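Local coordinates for protein nucleocapsid (Crimean-congo hemorrhagic fever virus, PDB 4AKL) that binds single- and double-stranded RNA, probably takes part in packaging the viral genome, and displays sequence-non-specific double-stranded DNA endonuclease activity, at residues A[104-109]-A[376-381]; A[328-333]-A[342-347]; A[357-362]-A[383-388]. All coordinates share one frame; numbering follows the deposited sequence. Where two conformers were deposited one is given.

Contact 1: residues A[104-109]-A[376-381]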
# COMPACT_ATOMS: atom_id res chain seq x y z
N LYS A 104 7.46 -1.67 16.39
CA LYS A 104 7.97 -2.93 16.90
C LYS A 104 7.02 -4.13 16.62
O LYS A 104 7.48 -5.26 16.52
CB LYS A 104 8.31 -2.81 18.42
CG LYS A 104 7.14 -2.60 19.34
CD LYS A 104 7.43 -2.95 20.86
CE LYS A 104 8.18 -1.84 21.63
NZ LYS A 104 7.68 -1.71 23.08
N SER A 105 5.71 -3.86 16.49
CA SER A 105 4.73 -4.96 16.33
C SER A 105 4.99 -5.82 15.07
O SER A 105 4.77 -7.04 15.09
CB SER A 105 3.26 -4.44 16.40
OG SER A 105 2.93 -3.60 15.31
N TRP A 106 5.46 -5.16 14.01
CA TRP A 106 5.88 -5.84 12.78
C TRP A 106 7.39 -5.92 12.61
O TRP A 106 7.90 -6.95 12.14
CB TRP A 106 5.22 -5.19 11.53
CG TRP A 106 5.18 -3.68 11.44
CD1 TRP A 106 4.29 -2.84 12.05
CD2 TRP A 106 6.03 -2.87 10.67
NE1 TRP A 106 4.54 -1.56 11.72
CE2 TRP A 106 5.61 -1.53 10.87
CE3 TRP A 106 7.11 -3.12 9.84
CZ2 TRP A 106 6.23 -0.46 10.26
CZ3 TRP A 106 7.74 -2.05 9.25
CH2 TRP A 106 7.29 -0.73 9.45
N ASP A 107 8.12 -4.86 12.96
CA ASP A 107 9.58 -4.83 12.78
C ASP A 107 10.32 -5.90 13.60
O ASP A 107 11.20 -6.59 13.06
CB ASP A 107 10.13 -3.40 13.08
CG ASP A 107 11.67 -3.31 13.06
OD1 ASP A 107 12.30 -3.67 12.03
OD2 ASP A 107 12.24 -2.84 14.11
N GLU A 108 9.97 -6.06 14.86
CA GLU A 108 10.60 -7.07 15.72
C GLU A 108 10.08 -8.51 15.43
O GLU A 108 10.61 -9.50 15.95
CB GLU A 108 10.42 -6.70 17.22
CG GLU A 108 11.37 -5.58 17.64
CD GLU A 108 11.35 -5.29 19.15
OE1 GLU A 108 10.56 -5.90 19.93
OE2 GLU A 108 12.15 -4.42 19.57
N SER A 109 9.06 -8.60 14.59
CA SER A 109 8.50 -9.88 14.15
C SER A 109 8.82 -10.15 12.69
O SER A 109 8.22 -11.05 12.14
CB SER A 109 6.98 -9.89 14.37
OG SER A 109 6.75 -9.99 15.75
N HIS A 376 2.47 -9.45 4.65
CA HIS A 376 2.53 -8.09 5.26
C HIS A 376 3.26 -7.17 4.32
O HIS A 376 4.27 -7.57 3.69
CB HIS A 376 3.19 -8.14 6.61
CG HIS A 376 3.12 -6.86 7.40
ND1 HIS A 376 3.94 -5.78 7.14
CD2 HIS A 376 2.37 -6.50 8.46
CE1 HIS A 376 3.68 -4.82 8.00
NE2 HIS A 376 2.73 -5.23 8.82
N PRO A 377 2.78 -5.88 4.21
CA PRO A 377 3.35 -4.96 3.23
C PRO A 377 4.75 -4.47 3.44
O PRO A 377 5.31 -3.78 2.54
CB PRO A 377 2.40 -3.75 3.31
CG PRO A 377 1.77 -3.81 4.65
CD PRO A 377 1.59 -5.29 4.84
N ALA A 378 5.32 -4.79 4.58
CA ALA A 378 6.69 -4.41 4.92
C ALA A 378 7.66 -5.55 4.63
O ALA A 378 8.83 -5.42 4.94
CB ALA A 378 6.79 -4.04 6.37
N VAL A 379 7.17 -6.65 4.04
CA VAL A 379 8.00 -7.81 3.74
C VAL A 379 8.50 -7.76 2.28
O VAL A 379 7.69 -7.67 1.33
CB VAL A 379 7.27 -9.13 4.02
CG1 VAL A 379 8.18 -10.39 3.68
CG2 VAL A 379 6.79 -9.16 5.48
N LEU A 380 9.82 -7.77 2.12
CA LEU A 380 10.46 -7.79 0.81
C LEU A 380 10.34 -9.13 0.09
O LEU A 380 10.26 -10.17 0.72
CB LEU A 380 11.93 -7.41 0.93
CG LEU A 380 12.69 -7.11 -0.39
CD1 LEU A 380 12.02 -5.96 -1.20
CD2 LEU A 380 14.12 -6.75 -0.09
N THR A 381 10.29 -9.06 -1.22
CA THR A 381 10.34 -10.20 -2.14
C THR A 381 11.10 -9.74 -3.38
O THR A 381 11.30 -8.51 -3.59
CB THR A 381 8.94 -10.71 -2.66
OG1 THR A 381 8.29 -9.65 -3.36
CG2 THR A 381 8.04 -11.19 -1.54
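A type I beta turn from H376 to V379, in the loop between helices 355-360 and 385-392, presents H376 and A378 to W106 of the short helix 104-107. The turn closes through the backbone bond from V379 N to H376 O, 3.1 Å long. It is braced a second time by A378 N, which donates to H376 ND1 over 3.1 Å with an angle of 157° at the hydrogen, the donor tilted somewhat from the imidazole plane. That bond helps to fix the rotation of the ring, whose CE1 lies 3.7 Å above the plane of the indole, offset toward its rim. The planes of the H376 imidazole and of the five-membered ring of W106 meet at 28° but are slid apart, with centroids 5.2 Å from each other, so overlap is slight. In this largely helical nucleocapsid fold the contact joins two parts of the chain more than 260 residues apart. W106 chi1 is 44°, with CG between backbone N and carbonyl carbon; from there the six-membered ring reaches A378, whose CB lies 3.6 Å from W106 CE3. The buried polar atoms find partners in helix 120-136: W106 NE1 is hydrogen-bonded to N125 OD1, and H376 NE2 to Q122 O.

Contact 2: residues A[328-333]-A[342-347]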
# COMPACT_ATOMS: atom_id res chain seq x y z
N SER A 328 20.95 3.03 -5.23
CA SER A 328 20.40 3.73 -6.36
C SER A 328 21.03 3.24 -7.67
O SER A 328 20.34 2.98 -8.64
CB SER A 328 20.57 5.24 -6.17
OG SER A 328 20.26 5.96 -7.35
N GLN A 329 22.33 3.10 -7.68
CA GLN A 329 23.01 2.66 -8.89
C GLN A 329 22.60 1.23 -9.25
O GLN A 329 22.30 0.92 -10.42
CB GLN A 329 24.51 2.74 -8.74
CG GLN A 329 25.24 2.67 -10.10
CD GLN A 329 25.13 3.98 -10.81
OE1 GLN A 329 25.26 5.05 -10.19
NE2 GLN A 329 24.87 3.93 -12.10
N PHE A 330 22.58 0.36 -8.24
CA PHE A 330 22.18 -1.04 -8.41
C PHE A 330 20.79 -1.15 -9.10
O PHE A 330 20.61 -1.90 -10.04
CB PHE A 330 22.14 -1.73 -7.03
CG PHE A 330 21.91 -3.22 -7.09
CD1 PHE A 330 20.66 -3.73 -7.12
CD2 PHE A 330 22.99 -4.10 -7.04
CE1 PHE A 330 20.46 -5.14 -7.15
CE2 PHE A 330 22.80 -5.46 -7.06
CZ PHE A 330 21.51 -5.97 -7.13
N LEU A 331 19.83 -0.38 -8.58
CA LEU A 331 18.48 -0.39 -9.09
C LEU A 331 18.38 0.22 -10.47
O LEU A 331 17.61 -0.25 -11.29
CB LEU A 331 17.54 0.28 -8.12
CG LEU A 331 17.41 -0.43 -6.74
CD1 LEU A 331 16.87 0.50 -5.63
CD2 LEU A 331 16.53 -1.72 -6.86
N PHE A 332 19.19 1.23 -10.74
CA PHE A 332 19.21 1.89 -12.02
C PHE A 332 19.66 0.93 -13.10
O PHE A 332 19.03 0.85 -14.13
CB PHE A 332 20.13 3.11 -12.01
CG PHE A 332 20.36 3.75 -13.36
CD1 PHE A 332 19.39 4.56 -13.93
CD2 PHE A 332 21.55 3.53 -14.07
CE1 PHE A 332 19.58 5.14 -15.18
CE2 PHE A 332 21.79 4.12 -15.33
CZ PHE A 332 20.81 4.93 -15.89
N GLU A 333 20.74 0.20 -12.84
CA GLU A 333 21.27 -0.82 -13.81
C GLU A 333 20.24 -1.84 -14.10
O GLU A 333 20.14 -2.28 -15.20
CB GLU A 333 22.52 -1.51 -13.27
CG GLU A 333 23.66 -0.58 -12.95
CD GLU A 333 24.17 0.10 -14.16
OE1 GLU A 333 24.25 -0.58 -15.19
OE2 GLU A 333 24.51 1.31 -14.10
N LYS A 342 16.94 -14.42 -10.91
CA LYS A 342 18.00 -15.15 -10.32
C LYS A 342 19.30 -14.34 -10.37
O LYS A 342 20.00 -14.28 -9.38
CB LYS A 342 18.13 -16.57 -10.91
CG LYS A 342 19.15 -17.45 -10.18
CD LYS A 342 18.57 -18.18 -8.95
CE LYS A 342 17.94 -17.25 -7.90
NZ LYS A 342 17.52 -17.97 -6.74
N LYS A 343 19.59 -13.70 -11.50
CA LYS A 343 20.78 -12.86 -11.62
C LYS A 343 20.77 -11.65 -10.69
O LYS A 343 21.81 -11.26 -10.18
CB LYS A 343 20.98 -12.38 -13.08
CG LYS A 343 21.39 -13.51 -14.04
CD LYS A 343 21.08 -13.10 -15.49
CE LYS A 343 21.63 -14.10 -16.51
NZ LYS A 343 21.45 -15.54 -16.11
N MET A 344 19.59 -11.04 -10.47
CA MET A 344 19.48 -9.93 -9.49
C MET A 344 19.81 -10.49 -8.11
O MET A 344 20.55 -9.90 -7.35
CB MET A 344 18.07 -9.36 -9.56
CG MET A 344 17.75 -8.19 -8.69
SD MET A 344 17.32 -8.69 -7.02
CE MET A 344 15.65 -9.23 -7.42
N LYS A 345 19.31 -11.67 -7.78
CA LYS A 345 19.49 -12.18 -6.45
C LYS A 345 20.95 -12.54 -6.16
O LYS A 345 21.45 -12.25 -5.03
CB LYS A 345 18.53 -13.33 -6.19
CG LYS A 345 17.15 -12.86 -5.97
CD LYS A 345 16.10 -13.99 -5.94
CE LYS A 345 15.96 -14.57 -4.60
NZ LYS A 345 15.00 -15.71 -4.62
N LYS A 346 21.63 -13.09 -7.18
CA LYS A 346 23.02 -13.50 -7.07
C LYS A 346 23.96 -12.30 -6.95
O LYS A 346 25.06 -12.41 -6.33
CB LYS A 346 23.44 -14.38 -8.29
CG LYS A 346 22.58 -15.68 -8.47
CD LYS A 346 22.79 -16.73 -7.35
CE LYS A 346 21.60 -17.75 -7.31
NZ LYS A 346 21.71 -18.71 -6.15
N ALA A 347 23.55 -11.18 -7.54
CA ALA A 347 24.34 -9.96 -7.49
C ALA A 347 24.31 -9.38 -6.05
O ALA A 347 25.32 -8.81 -5.60
CB ALA A 347 23.81 -8.94 -8.48
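Two consecutive helices, 324-336 and 341-350, approach each other at F330 and A347, which have the nearest CA atoms, 9.2 Å apart. Both segments are regular helix, held by their own bonds, such as F332 N to S328 O. At that spacing the gap is bridged by side chains, and a single aromatic ring does most of the work. F330 extends with CG anti to its backbone N (chi1 -173°), which carries the far end of the ring over to the second helix. There CE2 of F330 lies 3.9 Å from CB of A347, the small methyl allowing a large ring to come up close to the helix. The ring meets the methyl obliquely, while its edge faces the backbone of the preceding turn: F330 CZ stands 4.1 Å from M344 O, near the ring plane. M344 adds a looser apolar touch through its methylene, F330 CE1 to M344 CG being 4.4 Å. The meeting is thus one of van der Waals packing, a big residue set against a small one. It is only partly buried. Helix 385-392 packs against both helices, since L331 of the first touches I385, M388 and F392, and M344 of the second touches I385.

Contact 3: residues A[357-362]-A[383-388]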
# COMPACT_ATOMS: atom_id res chain seq x y z
N LYS A 357 23.88 -8.46 1.21
CA LYS A 357 23.43 -9.67 1.86
C LYS A 357 22.35 -9.35 2.84
O LYS A 357 21.42 -10.18 3.01
CB LYS A 357 24.60 -10.41 2.56
CG LYS A 357 25.38 -11.31 1.56
CD LYS A 357 26.59 -11.98 2.18
CE LYS A 357 27.42 -12.70 1.10
NZ LYS A 357 28.37 -11.82 0.42
N LYS A 358 22.44 -8.18 3.49
CA LYS A 358 21.40 -7.79 4.45
C LYS A 358 20.08 -7.56 3.74
O LYS A 358 19.08 -7.89 4.29
CB LYS A 358 21.82 -6.57 5.29
CG LYS A 358 23.00 -6.84 6.17
CD LYS A 358 23.43 -5.57 6.86
CE LYS A 358 24.72 -5.74 7.62
NZ LYS A 358 25.52 -4.44 7.54
N LEU A 359 20.09 -7.00 2.52
CA LEU A 359 18.83 -6.84 1.78
C LEU A 359 18.32 -8.24 1.38
O LEU A 359 17.13 -8.51 1.42
CB LEU A 359 19.02 -5.99 0.50
CG LEU A 359 17.73 -5.45 -0.12
CD1 LEU A 359 17.05 -4.35 0.78
CD2 LEU A 359 17.97 -4.90 -1.52
N TYR A 360 19.26 -9.12 0.99
CA TYR A 360 18.88 -10.43 0.51
C TYR A 360 18.14 -11.19 1.61
O TYR A 360 17.13 -11.86 1.34
CB TYR A 360 20.11 -11.28 0.09
CG TYR A 360 19.76 -12.60 -0.59
CD1 TYR A 360 19.36 -13.74 0.18
CD2 TYR A 360 19.82 -12.73 -1.96
CE1 TYR A 360 19.01 -14.95 -0.45
CE2 TYR A 360 19.49 -13.98 -2.61
CZ TYR A 360 19.09 -15.08 -1.86
OH TYR A 360 18.77 -16.29 -2.49
N GLU A 361 18.63 -11.09 2.83
CA GLU A 361 18.03 -11.85 3.94
C GLU A 361 16.60 -11.43 4.26
O GLU A 361 15.87 -12.19 4.91
CB GLU A 361 18.89 -11.77 5.17
CG GLU A 361 18.47 -12.68 6.35
CD GLU A 361 18.52 -14.24 6.07
OE1 GLU A 361 18.56 -14.72 4.90
OE2 GLU A 361 18.50 -14.97 7.06
N LEU A 362 16.20 -10.26 3.80
CA LEU A 362 14.81 -9.81 3.91
C LEU A 362 13.81 -10.56 2.96
O LEU A 362 12.61 -10.64 3.25
CB LEU A 362 14.72 -8.31 3.70
CG LEU A 362 15.63 -7.45 4.58
CD1 LEU A 362 15.43 -5.96 4.24
CD2 LEU A 362 15.43 -7.73 6.08
N GLY A 383 9.99 -9.75 -6.39
CA GLY A 383 9.09 -8.91 -7.12
C GLY A 383 8.91 -7.52 -6.50
O GLY A 383 8.63 -6.58 -7.22
N ARG A 384 9.10 -7.36 -5.19
CA ARG A 384 9.03 -6.02 -4.53
C ARG A 384 10.27 -5.17 -4.70
O ARG A 384 10.24 -4.00 -4.39
CB ARG A 384 8.64 -6.20 -3.08
CG ARG A 384 7.11 -6.45 -2.98
CD ARG A 384 6.68 -6.81 -1.59
NE ARG A 384 5.23 -6.76 -1.47
CZ ARG A 384 4.55 -6.98 -0.37
NH1 ARG A 384 5.16 -7.27 0.79
NH2 ARG A 384 3.22 -6.90 -0.44
N ILE A 385 11.35 -5.73 -5.26
CA ILE A 385 12.53 -4.94 -5.56
C ILE A 385 12.15 -3.75 -6.50
O ILE A 385 12.72 -2.64 -6.38
CB ILE A 385 13.71 -5.84 -6.08
CG1 ILE A 385 14.41 -6.56 -4.88
CG2 ILE A 385 14.75 -5.02 -6.81
CD1 ILE A 385 15.36 -5.68 -3.96
N SER A 386 11.17 -3.98 -7.36
CA SER A 386 10.63 -2.95 -8.23
C SER A 386 10.04 -1.71 -7.47
O SER A 386 10.07 -0.62 -7.99
CB SER A 386 9.58 -3.52 -9.22
OG SER A 386 8.46 -4.07 -8.54
N GLU A 387 9.54 -1.90 -6.23
CA GLU A 387 9.04 -0.81 -5.38
C GLU A 387 10.21 0.10 -5.04
O GLU A 387 10.12 1.30 -5.19
CB GLU A 387 8.42 -1.32 -4.07
CG GLU A 387 7.26 -2.31 -4.21
CD GLU A 387 5.98 -1.62 -4.57
OE1 GLU A 387 5.71 -0.61 -3.97
OE2 GLU A 387 5.24 -2.10 -5.44
N MET A 388 11.30 -0.50 -4.59
CA MET A 388 12.54 0.25 -4.34
C MET A 388 13.06 0.88 -5.62
O MET A 388 13.54 2.02 -5.59
CB MET A 388 13.62 -0.66 -3.74
CG MET A 388 13.24 -1.32 -2.46
SD MET A 388 14.59 -2.31 -1.72
CE MET A 388 15.54 -0.97 -1.08
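L359 is the residue through which helix 355-360 packs on the start of helix 385-392, a buried helix-helix contact in the helical nucleocapsid fold. Its CB points toward the other segment, and CG sits anti to the backbone N (chi1 -164°), leading the branched end across to two residues one turn apart, I385 and M388. From CG the two methyls diverge. CD2 goes to the isoleucine, where CD1 of I385 is 3.7 Å away; the two side chains cross obliquely and touch methyl to methyl. The other methyl, CD1, serves the methionine, which runs past the leucine in the opposite direction. I385 reaches the leucine by its long branch: its CB is not aimed at helix 355-360, but the arm from CG1 to CD1 swings over to it. Further side chains close round the site, with L348 of helix 341-350 and A317 against L359, W313 and L314 of helix 306-316 against M388, and L334 of helix 324-336 against I385. The methionine chain is bent at its last torsion (chi3 76°), which puts its sulfur and its terminal methyl at equal range from the leucine: L359 CD1 is 4.1 Å from M388 SD and 4.1 Å from M388 CE.

Overall arrangement
Contacts 1 and 3 are buried, whereas contact 2 is only partly so and lies farthest from the centre of the chain. Contacts 2 and 3 are neighbours, with centres about 10 Å apart, and share helix 385-392 as a packing partner; they also meet where K345 O of contact 2 lies 3.5 Å from Y360 CD2 of contact 3. Contact 1 joins a turn to a short helix and brings together side chains with polar atoms, the indole and imidazole; the other two pair helices mainly through apolar side chains. R384 ties contact 1 to contact 3, its NH1 probably hydrogen-bonded to V379 O and H376 O. Contacts 1 and 2 do not touch, their nearest atoms being about 6 Å apart.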